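Local coordinates for protein D-alanyl transferase DltD (Enterococcus faecalis, PDB 6O93) that probably transfers D-alanine to lipoteichoic acid as a membrane-anchored DltD-family enzyme of the Gram-positive cell wall, with a fold of the SGNH hydrolase clan, at residues K111-D116 with T149-V154; D157-E162 with D179-N184; A279-A284 with I378-Y383. One frame throughout, in Å; residues are numbered along the deposited sequence.

Interaction 1. Residues K111-D116 with T149-V154; sequences KGVPND and TKFPVV. With PO4 (phosphate ion), chain E.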
loop_
_atom_site.group_PDB
_atom_site.type_symbol
_atom_site.label_atom_id
_atom_site.label_comp_id
_atom_site.label_asym_id
_atom_site.label_seq_id
_atom_site.Cartn_x
_atom_site.Cartn_y
_atom_site.Cartn_z
ATOM N N LYS A 111 2.661 -5.885 17.587
ATOM C CA LYS A 111 2.107 -4.629 18.077
ATOM C C LYS A 111 1.528 -3.759 16.969
ATOM O O LYS A 111 1.062 -2.651 17.250
ATOM C CB LYS A 111 3.183 -3.852 18.840
ATOM C CG LYS A 111 3.616 -4.531 20.134
ATOM C CD LYS A 111 4.838 -3.863 20.749
ATOM C CE LYS A 111 6.119 -4.251 20.019
ATOM N NZ LYS A 111 7.297 -3.483 20.510
ATOM N N GLY A 112 1.538 -4.228 15.725
ATOM C CA GLY A 112 0.955 -3.468 14.640
ATOM C C GLY A 112 1.883 -2.372 14.145
ATOM O O GLY A 112 3.093 -2.366 14.401
ATOM N N VAL A 113 1.292 -1.425 13.424
ATOM C CA VAL A 113 2.089 -0.352 12.822
ATOM C C VAL A 113 2.749 0.465 13.929
ATOM O O VAL A 113 2.066 0.867 14.891
ATOM C CB VAL A 113 1.210 0.539 11.925
ATOM C CG1 VAL A 113 0.110 1.219 12.732
ATOM C CG2 VAL A 113 2.068 1.572 11.206
ATOM N N PRO A 114 4.055 0.727 13.864
ATOM C CA PRO A 114 4.700 1.518 14.921
ATOM C C PRO A 114 4.136 2.929 15.004
ATOM O O PRO A 114 3.625 3.478 14.025
ATOM C CB PRO A 114 6.177 1.529 14.505
ATOM C CG PRO A 114 6.336 0.332 13.624
ATOM C CD PRO A 114 5.034 0.179 12.908
ATOM N N ASN A 115 4.243 3.523 16.198
ATOM C CA ASN A 115 3.755 4.886 16.404
ATOM C C ASN A 115 4.365 5.853 15.396
ATOM O O ASN A 115 3.656 6.652 14.775
ATOM C CB ASN A 115 4.066 5.350 17.829
ATOM C CG ASN A 115 3.202 4.671 18.872
ATOM O OD1 ASN A 115 2.141 4.132 18.566
ATOM N ND2 ASN A 115 3.650 4.708 20.122
ATOM N N ASP A 116 5.689 5.795 15.222
ATOM C CA ASP A 116 6.371 6.758 14.365
ATOM C C ASP A 116 6.060 6.532 12.893
ATOM O O ASP A 116 6.126 7.476 12.098
ATOM C CB ASP A 116 7.882 6.691 14.593
ATOM C CG ASP A 116 8.275 7.044 16.013
ATOM O OD1 ASP A 116 7.466 7.693 16.711
ATOM O OD2 ASP A 116 9.396 6.677 16.427
ATOM N N THR A 149 -6.932 6.913 18.587
ATOM C CA THR A 149 -6.640 7.374 19.940
ATOM C C THR A 149 -5.432 6.680 20.550
ATOM O O THR A 149 -4.975 7.100 21.618
ATOM C CB THR A 149 -7.842 7.167 20.866
ATOM O OG1 THR A 149 -8.149 5.768 20.962
ATOM C CG2 THR A 149 -9.055 7.928 20.355
ATOM N N LYS A 150 -4.908 5.635 19.914
ATOM C CA LYS A 150 -3.755 4.924 20.443
ATOM C C LYS A 150 -2.427 5.541 20.026
ATOM O O LYS A 150 -1.388 5.141 20.560
ATOM C CB LYS A 150 -3.789 3.457 19.997
ATOM C CG LYS A 150 -5.031 2.694 20.447
ATOM C CD LYS A 150 -5.098 2.566 21.963
ATOM C CE LYS A 150 -6.249 1.668 22.402
ATOM N NZ LYS A 150 -7.585 2.249 22.079
ATOM N N PHE A 151 -2.431 6.515 19.096
ATOM C CA PHE A 151 -1.177 7.028 18.561
ATOM C C PHE A 151 -0.862 8.419 19.100
ATOM O O PHE A 151 -1.758 9.264 19.202
ATOM C CB PHE A 151 -1.225 7.067 17.031
ATOM C CG PHE A 151 -1.335 5.709 16.412
ATOM C CD1 PHE A 151 -0.202 4.951 16.175
ATOM C CD2 PHE A 151 -2.570 5.175 16.100
ATOM C CE1 PHE A 151 -0.299 3.692 15.621
ATOM C CE2 PHE A 151 -2.672 3.917 15.547
ATOM C CZ PHE A 151 -1.535 3.174 15.309
ATOM N N PRO A 152 0.402 8.689 19.451
ATOM C CA PRO A 152 0.725 10.004 20.032
ATOM C C PRO A 152 0.395 11.177 19.124
ATOM O O PRO A 152 0.009 12.241 19.621
ATOM C CB PRO A 152 2.234 9.907 20.303
ATOM C CG PRO A 152 2.517 8.450 20.399
ATOM C CD PRO A 152 1.564 7.782 19.460
ATOM N N VAL A 153 0.544 11.028 17.806
ATOM C CA VAL A 153 0.294 12.161 16.917
ATOM C C VAL A 153 -1.147 12.633 17.043
ATOM O O VAL A 153 -1.444 13.814 16.825
ATOM C CB VAL A 153 0.641 11.793 15.462
ATOM C CG1 VAL A 153 -0.402 10.847 14.885
ATOM C CG2 VAL A 153 0.756 13.056 14.615
ATOM N N VAL A 154 -2.056 11.730 17.401
ATOM C CA VAL A 154 -3.461 12.069 17.590
ATOM C C VAL A 154 -3.742 12.501 19.025
ATOM O O VAL A 154 -4.561 13.395 19.258
ATOM C CB VAL A 154 -4.338 10.866 17.187
ATOM C CG1 VAL A 154 -5.782 11.076 17.630
ATOM C CG2 VAL A 154 -4.260 10.637 15.682
HETATM P P PO4 E . 7.774 6.325 20.107
HETATM O O1 PO4 E . 6.306 6.683 20.109
HETATM O O2 PO4 E . 7.963 4.958 19.494
HETATM O O3 PO4 E . 8.287 6.316 21.527
HETATM O O4 PO4 E . 8.537 7.345 19.297
HETATM O O HOH W 1 1.911 8.620 16.336
HETATM O O HOH W 2 -0.011 2.949 19.690
#

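Interaction 2. Residues D157-E162 with D179-N184; sequences DKVLME and DYFIMN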
loop_
_atom_site.group_PDB
_atom_site.type_symbol
_atom_site.label_atom_id
_atom_site.label_comp_id
_atom_site.label_asym_id
_atom_site.label_seq_id
_atom_site.Cartn_x
_atom_site.Cartn_y
_atom_site.Cartn_z
ATOM N N ASP A 157 -3.890 16.094 20.031
ATOM C CA ASP A 157 -4.972 16.885 19.451
ATOM C C ASP A 157 -6.203 16.672 20.327
ATOM O O ASP A 157 -6.915 15.674 20.186
ATOM C CB ASP A 157 -5.214 16.462 18.004
ATOM C CG ASP A 157 -6.199 17.358 17.283
ATOM O OD1 ASP A 157 -7.042 17.991 17.951
ATOM O OD2 ASP A 157 -6.130 17.420 16.037
ATOM N N LYS A 158 -6.453 17.618 21.235
ATOM C CA LYS A 158 -7.466 17.416 22.266
ATOM C C LYS A 158 -8.873 17.397 21.680
ATOM O O LYS A 158 -9.688 16.538 22.032
ATOM C CB LYS A 158 -7.344 18.501 23.336
ATOM C CG LYS A 158 -5.987 18.533 24.033
ATOM C CD LYS A 158 -5.665 17.206 24.713
ATOM C CE LYS A 158 -4.358 17.280 25.489
ATOM N NZ LYS A 158 -4.092 16.029 26.257
ATOM N N VAL A 159 -9.188 18.348 20.796
ATOM C CA VAL A 159 -10.513 18.362 20.181
ATOM C C VAL A 159 -10.742 17.076 19.400
ATOM O O VAL A 159 -11.822 16.476 19.459
ATOM C CB VAL A 159 -10.682 19.606 19.289
ATOM C CG1 VAL A 159 -12.005 19.546 18.534
ATOM C CG2 VAL A 159 -10.605 20.871 20.128
ATOM N N LEU A 160 -9.724 16.628 18.663
ATOM C CA LEU A 160 -9.824 15.359 17.954
ATOM C C LEU A 160 -10.073 14.213 18.926
ATOM O O LEU A 160 -10.978 13.395 18.722
ATOM C CB LEU A 160 -8.550 15.118 17.144
ATOM C CG LEU A 160 -8.490 13.830 16.317
ATOM C CD1 LEU A 160 -9.700 13.711 15.415
ATOM C CD2 LEU A 160 -7.213 13.791 15.498
ATOM N N MET A 161 -9.282 14.144 20.000
ATOM C CA MET A 161 -9.456 13.077 20.981
ATOM C C MET A 161 -10.859 13.095 21.569
ATOM O O MET A 161 -11.477 12.041 21.761
ATOM C CB MET A 161 -8.411 13.208 22.089
ATOM C CG MET A 161 -7.010 12.788 21.669
ATOM S SD MET A 161 -6.885 11.017 21.344
ATOM C CE MET A 161 -6.995 10.356 23.006
ATOM N N GLU A 162 -11.380 14.287 21.862
ATOM C CA GLU A 162 -12.733 14.387 22.398
ATOM C C GLU A 162 -13.761 13.919 21.375
ATOM O O GLU A 162 -14.737 13.247 21.728
ATOM C CB GLU A 162 -13.008 15.825 22.835
ATOM C CG GLU A 162 -12.169 16.254 24.028
ATOM C CD GLU A 162 -12.310 17.727 24.364
ATOM O OE1 GLU A 162 -12.639 18.530 23.462
ATOM O OE2 GLU A 162 -12.084 18.079 25.540
ATOM N N ASP A 179 -17.655 22.045 13.531
ATOM C CA ASP A 179 -17.282 23.412 13.184
ATOM C C ASP A 179 -15.777 23.617 13.302
ATOM O O ASP A 179 -15.164 24.288 12.464
ATOM C CB ASP A 179 -18.021 24.408 14.079
ATOM C CG ASP A 179 -19.522 24.412 13.846
ATOM O OD1 ASP A 179 -19.983 23.832 12.842
ATOM O OD2 ASP A 179 -20.243 25.001 14.676
ATOM N N TYR A 180 -15.164 23.047 14.342
ATOM C CA TYR A 180 -13.722 23.191 14.528
ATOM C C TYR A 180 -12.956 22.593 13.355
ATOM O O TYR A 180 -12.040 23.222 12.810
ATOM C CB TYR A 180 -13.296 22.534 15.841
ATOM C CG TYR A 180 -11.799 22.433 16.006
ATOM C CD1 TYR A 180 -11.061 23.509 16.473
ATOM C CD2 TYR A 180 -11.124 21.264 15.689
ATOM C CE1 TYR A 180 -9.692 23.425 16.624
ATOM C CE2 TYR A 180 -9.751 21.167 15.835
ATOM C CZ TYR A 180 -9.042 22.251 16.304
ATOM O OH TYR A 180 -7.676 22.167 16.454
ATOM N N PHE A 181 -13.311 21.370 12.954
ATOM C CA PHE A 181 -12.640 20.747 11.819
ATOM C C PHE A 181 -12.829 21.574 10.554
ATOM O O PHE A 181 -11.895 21.727 9.759
ATOM C CB PHE A 181 -13.161 19.323 11.619
ATOM C CG PHE A 181 -12.963 18.435 12.815
ATOM C CD1 PHE A 181 -11.727 18.354 13.436
ATOM C CD2 PHE A 181 -14.015 17.698 13.331
ATOM C CE1 PHE A 181 -11.541 17.546 14.541
ATOM C CE2 PHE A 181 -13.835 16.888 14.439
ATOM C CZ PHE A 181 -12.595 16.813 15.045
ATOM N N ILE A 182 -14.028 22.129 10.361
ATOM C CA ILE A 182 -14.296 22.929 9.169
ATOM C C ILE A 182 -13.422 24.177 9.158
ATOM O O ILE A 182 -12.889 24.570 8.112
ATOM C CB ILE A 182 -15.794 23.276 9.090
ATOM C CG1 ILE A 182 -16.602 22.009 8.797
ATOM C CG2 ILE A 182 -16.049 24.342 8.029
ATOM C CD1 ILE A 182 -18.102 22.185 8.920
ATOM N N MET A 183 -13.254 24.813 10.319
ATOM C CA MET A 183 -12.372 25.972 10.411
ATOM C C MET A 183 -10.953 25.618 9.988
ATOM O O MET A 183 -10.318 26.351 9.221
ATOM C CB MET A 183 -12.363 26.521 11.836
ATOM C CG MET A 183 -13.631 27.218 12.253
ATOM S SD MET A 183 -13.444 27.954 13.883
ATOM C CE MET A 183 -15.136 28.439 14.215
ATOM N N ASN A 184 -10.428 24.504 10.499
ATOM C CA ASN A 184 -9.058 24.119 10.175
ATOM C C ASN A 184 -8.938 23.661 8.729
ATOM O O ASN A 184 -7.916 23.910 8.078
ATOM C CB ASN A 184 -8.586 23.020 11.125
ATOM C CG ASN A 184 -8.155 23.563 12.469
ATOM O OD1 ASN A 184 -6.972 23.807 12.698
ATOM N ND2 ASN A 184 -9.115 23.762 13.365
#

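Interaction 3. Residues A279-A284 with I378-Y383; sequences ALEQLA and IDDRFY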
loop_
_atom_site.group_PDB
_atom_site.type_symbol
_atom_site.label_atom_id
_atom_site.label_comp_id
_atom_site.label_asym_id
_atom_site.label_seq_id
_atom_site.Cartn_x
_atom_site.Cartn_y
_atom_site.Cartn_z
ATOM N N ALA A 279 -9.378 -0.849 5.726
ATOM C CA ALA A 279 -9.180 -0.539 4.315
ATOM C C ALA A 279 -10.156 -1.315 3.441
ATOM O O ALA A 279 -10.653 -0.788 2.438
ATOM C CB ALA A 279 -7.738 -0.843 3.912
ATOM N N LEU A 280 -10.451 -2.562 3.809
ATOM C CA LEU A 280 -11.385 -3.368 3.030
ATOM C C LEU A 280 -12.792 -2.781 3.067
ATOM O O LEU A 280 -13.484 -2.751 2.041
ATOM C CB LEU A 280 -11.393 -4.805 3.550
ATOM C CG LEU A 280 -10.096 -5.595 3.372
ATOM C CD1 LEU A 280 -10.207 -6.949 4.062
ATOM C CD2 LEU A 280 -9.765 -5.768 1.895
ATOM N N GLU A 281 -13.236 -2.314 4.237
ATOM C CA GLU A 281 -14.565 -1.721 4.328
ATOM C C GLU A 281 -14.663 -0.456 3.481
ATOM O O GLU A 281 -15.682 -0.221 2.824
ATOM C CB GLU A 281 -14.916 -1.422 5.788
ATOM C CG GLU A 281 -16.235 -0.666 5.951
ATOM C CD GLU A 281 -16.802 -0.739 7.359
ATOM O OE1 GLU A 281 -16.297 -1.539 8.176
ATOM O OE2 GLU A 281 -17.760 0.007 7.650
ATOM N N GLN A 282 -13.611 0.368 3.479
ATOM C CA GLN A 282 -13.627 1.576 2.659
ATOM C C GLN A 282 -13.702 1.233 1.175
ATOM O O GLN A 282 -14.410 1.900 0.411
ATOM C CB GLN A 282 -12.389 2.429 2.944
ATOM C CG GLN A 282 -12.314 2.970 4.363
ATOM C CD GLN A 282 -13.464 3.904 4.697
ATOM O OE1 GLN A 282 -13.899 4.700 3.866
ATOM N NE2 GLN A 282 -13.965 3.806 5.921
ATOM N N LEU A 283 -12.972 0.200 0.750
ATOM C CA LEU A 283 -13.005 -0.201 -0.653
ATOM C C LEU A 283 -14.372 -0.756 -1.035
ATOM O O LEU A 283 -14.899 -0.440 -2.106
ATOM C CB LEU A 283 -11.909 -1.232 -0.925
ATOM C CG LEU A 283 -10.482 -0.694 -0.798
ATOM C CD1 LEU A 283 -9.486 -1.824 -0.566
ATOM C CD2 LEU A 283 -10.107 0.106 -2.041
ATOM N N ALA A 284 -14.964 -1.578 -0.166
ATOM C CA ALA A 284 -16.270 -2.157 -0.461
ATOM C C ALA A 284 -17.371 -1.105 -0.459
ATOM O O ALA A 284 -18.317 -1.203 -1.249
ATOM C CB ALA A 284 -16.594 -3.260 0.548
ATOM N N ILE A 378 -19.166 -7.713 3.656
ATOM C CA ILE A 378 -18.313 -7.247 4.740
ATOM C C ILE A 378 -18.844 -7.769 6.063
ATOM O O ILE A 378 -20.048 -7.709 6.340
ATOM C CB ILE A 378 -18.233 -5.713 4.732
ATOM C CG1 ILE A 378 -17.493 -5.220 3.486
ATOM C CG2 ILE A 378 -17.551 -5.208 5.994
ATOM C CD1 ILE A 378 -16.021 -5.608 3.434
ATOM N N ASP A 379 -17.939 -8.289 6.889
ATOM C CA ASP A 379 -18.266 -8.813 8.211
ATOM C C ASP A 379 -17.474 -8.008 9.233
ATOM O O ASP A 379 -16.248 -8.140 9.315
ATOM C CB ASP A 379 -17.941 -10.305 8.301
ATOM C CG ASP A 379 -18.492 -10.953 9.556
ATOM O OD1 ASP A 379 -18.676 -10.242 10.567
ATOM O OD2 ASP A 379 -18.738 -12.177 9.531
ATOM N N ASP A 380 -18.171 -7.169 10.005
ATOM C CA ASP A 380 -17.500 -6.291 10.958
ATOM C C ASP A 380 -16.719 -7.062 12.012
ATOM O O ASP A 380 -15.836 -6.485 12.656
ATOM C CB ASP A 380 -18.516 -5.383 11.653
ATOM C CG ASP A 380 -19.164 -4.399 10.705
ATOM O OD1 ASP A 380 -18.515 -4.007 9.710
ATOM O OD2 ASP A 380 -20.326 -4.015 10.958
ATOM N N ARG A 381 -17.020 -8.347 12.205
ATOM C CA ARG A 381 -16.339 -9.122 13.235
ATOM C C ARG A 381 -14.853 -9.290 12.943
ATOM O O ARG A 381 -14.096 -9.660 13.847
ATOM C CB ARG A 381 -17.025 -10.479 13.385
ATOM C CG ARG A 381 -18.483 -10.352 13.823
ATOM C CD ARG A 381 -19.201 -11.688 13.879
ATOM N NE ARG A 381 -19.210 -12.367 12.586
ATOM C CZ ARG A 381 -19.931 -13.449 12.314
ATOM N NH1 ARG A 381 -20.716 -13.980 13.243
ATOM N NH2 ARG A 381 -19.873 -14.001 11.110
ATOM N N PHE A 382 -14.413 -9.015 11.713
ATOM C CA PHE A 382 -12.987 -9.018 11.410
ATOM C C PHE A 382 -12.249 -7.844 12.046
ATOM O O PHE A 382 -11.015 -7.811 11.993
ATOM C CB PHE A 382 -12.768 -9.009 9.896
ATOM C CG PHE A 382 -12.986 -10.350 9.239
ATOM C CD1 PHE A 382 -12.038 -11.354 9.355
ATOM C CD2 PHE A 382 -14.133 -10.602 8.500
ATOM C CE1 PHE A 382 -12.232 -12.586 8.753
ATOM C CE2 PHE A 382 -14.332 -11.834 7.895
ATOM C CZ PHE A 382 -13.380 -12.825 8.021
ATOM N N TYR A 383 -12.967 -6.882 12.635
ATOM C CA TYR A 383 -12.334 -5.824 13.415
ATOM C C TYR A 383 -11.920 -6.286 14.805
ATOM O O TYR A 383 -11.099 -5.619 15.446
ATOM C CB TYR A 383 -13.288 -4.634 13.574
ATOM C CG TYR A 383 -13.435 -3.736 12.363
ATOM C CD1 TYR A 383 -12.324 -3.247 11.689
ATOM C CD2 TYR A 383 -14.695 -3.362 11.909
ATOM C CE1 TYR A 383 -12.465 -2.415 10.590
ATOM C CE2 TYR A 383 -14.844 -2.536 10.814
ATOM C CZ TYR A 383 -13.727 -2.065 10.158
ATOM O OH TYR A 383 -13.874 -1.243 9.068
HETATM O O HOH W 3 -15.894 -4.013 8.357
#

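Interaction 1. Residues K111-D116 with T149-V154
Two loops, each running into the first turn of a helix, come closest at N115 and F151, whose CA atoms are 5.8 Å apart. P114 and F151 occupy the N-cap positions of helices 115-121 and 152-155, so the contact joins two helix starts. F151 supplies the apolar part. Its CG stands anti to its own carbonyl carbon (chi1 -65°), which carries the ring across to V113, and ring atom CZ meets V113 CG1 at 3.6 Å. The two side chains cross at about a right angle, and V113 holds CG1 in the crowded position between its backbone N and carbonyl carbon. N115 meets the same flank of the ring nearer its root: its OD1 lies 3.4 Å from F151 CD1, with the amide turned 80° from the ring plane. The same amide packs against P152, whose ring carbon CD sits 3.6 Å from N115 CG. Direct polar bonding between the segments is replaced by two waters. One donates to both N115 OD1 and K150 O, at 2.7 Å from each of these atoms, and it also lies over one face of the F151 ring, toward the rim. The second donates to N115 O and accepts from V153 N, 3.1 Å from either atom, and so serves an amide in the first turn of helix 152-155. N115 ND2 makes a weak bond of 3.3 Å to O1 of a phosphate that probably came from the crystallisation liquor. F118, one turn further along helix 115-121, stacks on F151. The arrangement is a water-bridged junction of two helix N-termini, buried around F151 and exposed at N115 and P152, within the helical part that accompanies the SGNH-type core.

Interaction 2. Residues D157-E162 with D179-N184
Helices 158-168 and 175-195 run roughly antiparallel here, their short segments inclined at 139° with axes 11.2 Å apart at closest approach, a spacing bridged by side chains. The tight part is V159 on Y180, and it is also the partly exposed side of the contact. Y180 has CG anti to its backbone N, and V159 CB lies over one face of the ring, 4.2 Å from the centroid and 22° off the normal, a CH-pi contact. V159 CG1, likewise anti to its backbone N, presses nearest the rim, 3.4 Å from Y180 CD2. Beneath the opposite face comes the amide of N184, whose ND2 is held by a nearly straight bond (175°) to Y180 O; that oxygen also accepts the backbone N of N184. The ring is thus sandwiched between valine and amide.

The other side is looser between the segments, F181 CZ staying 4.3 Å from L160 CD1, yet it is the buried one: L131 of helix 124-132 touches both residues and Y128 meets the F181 ring. D157 caps helix 158-168, its OD1 accepting from L160 N at 3.1 Å, while its OD2 takes part in a hydrogen bond with Y128 OH. The whole is an antiparallel helix-helix packing with an Asp N-cap, part of a helical bundle shared with helix 124-132.

Interaction 3. Residues A279-A284 with I378-Y383
E281 and Y383 set the geometry of this contact: their side chains cross at about a right angle, with the carboxylate and ring planes 41° apart. E281 leaves helix 272-285 with CG anti to its backbone N (chi1 174°) and continues extended, so that OE1 is delivered to the edge of the Y383 ring, near its plane. Y383 comes from the 3-10 segment 380-383 with CG anti to its carbonyl carbon, and its OH donates to E281 OE1 over 2.6 Å. The hydroxyl meets that oxygen from above the carboxylate plane, 51° out of it. A water also donates to E281 OE1, from 2.5 Å, and to D380 OD1, from 2.9 Å. This matters because the two acidic oxygens, E281 OE1 and D380 OD1, are just 3.7 Å apart; the shared water and the tyrosine hydroxyl would temper their repulsion. E285, close to E281 OE2, adds a further like charge, so a raised proton affinity of E281 is plausible.

About one helical turn beyond E281, the contact becomes apolar. I378 points toward the helix, and its CG1, anti to its carbonyl carbon, touches A284 CB at 3.6 Å, with CD1 reaching over the backbone of L280 and E281. The A284 methyl is what I378 rests on.

The loop carrying these groups is braced within itself. D379 OD1 accepts from R381 N at 3.0 Å, forming an Asx turn, and its carboxylate is gripped side-on by R381 NE and NH2, with R381 NH2 2.7 Å from D379 OD2. Y143 stacks on the Y383 ring. The arrangement is a C-terminal loop with an Asx turn and a 3-10 turn, docked on a helix that leads into strand 289-294 of the parallel beta-sheet of the alpha/beta fold.

Overall arrangement
Interactions 1 and 2 form one continuous region: their centres lie 19 Å apart, helices 152-155 and 158-168 follow each other in the chain, and V154 CG1 touches L160 CD2 at 3.7 Å. Interaction 3 is separate, its nearest atoms about 11 Å from interaction 1 and about 14 Å from interaction 2, and it fastens the C-terminal loop to the sheet-flanking helix 272-285. In interaction 1 the V113 side chain is about 12 Å from the sodium bound by S46, E48 and S104. S47, between two of those ligands in sequence, has with H349 and D346 a geometry consistent with a catalytic triad, as in SGNH hydrolases.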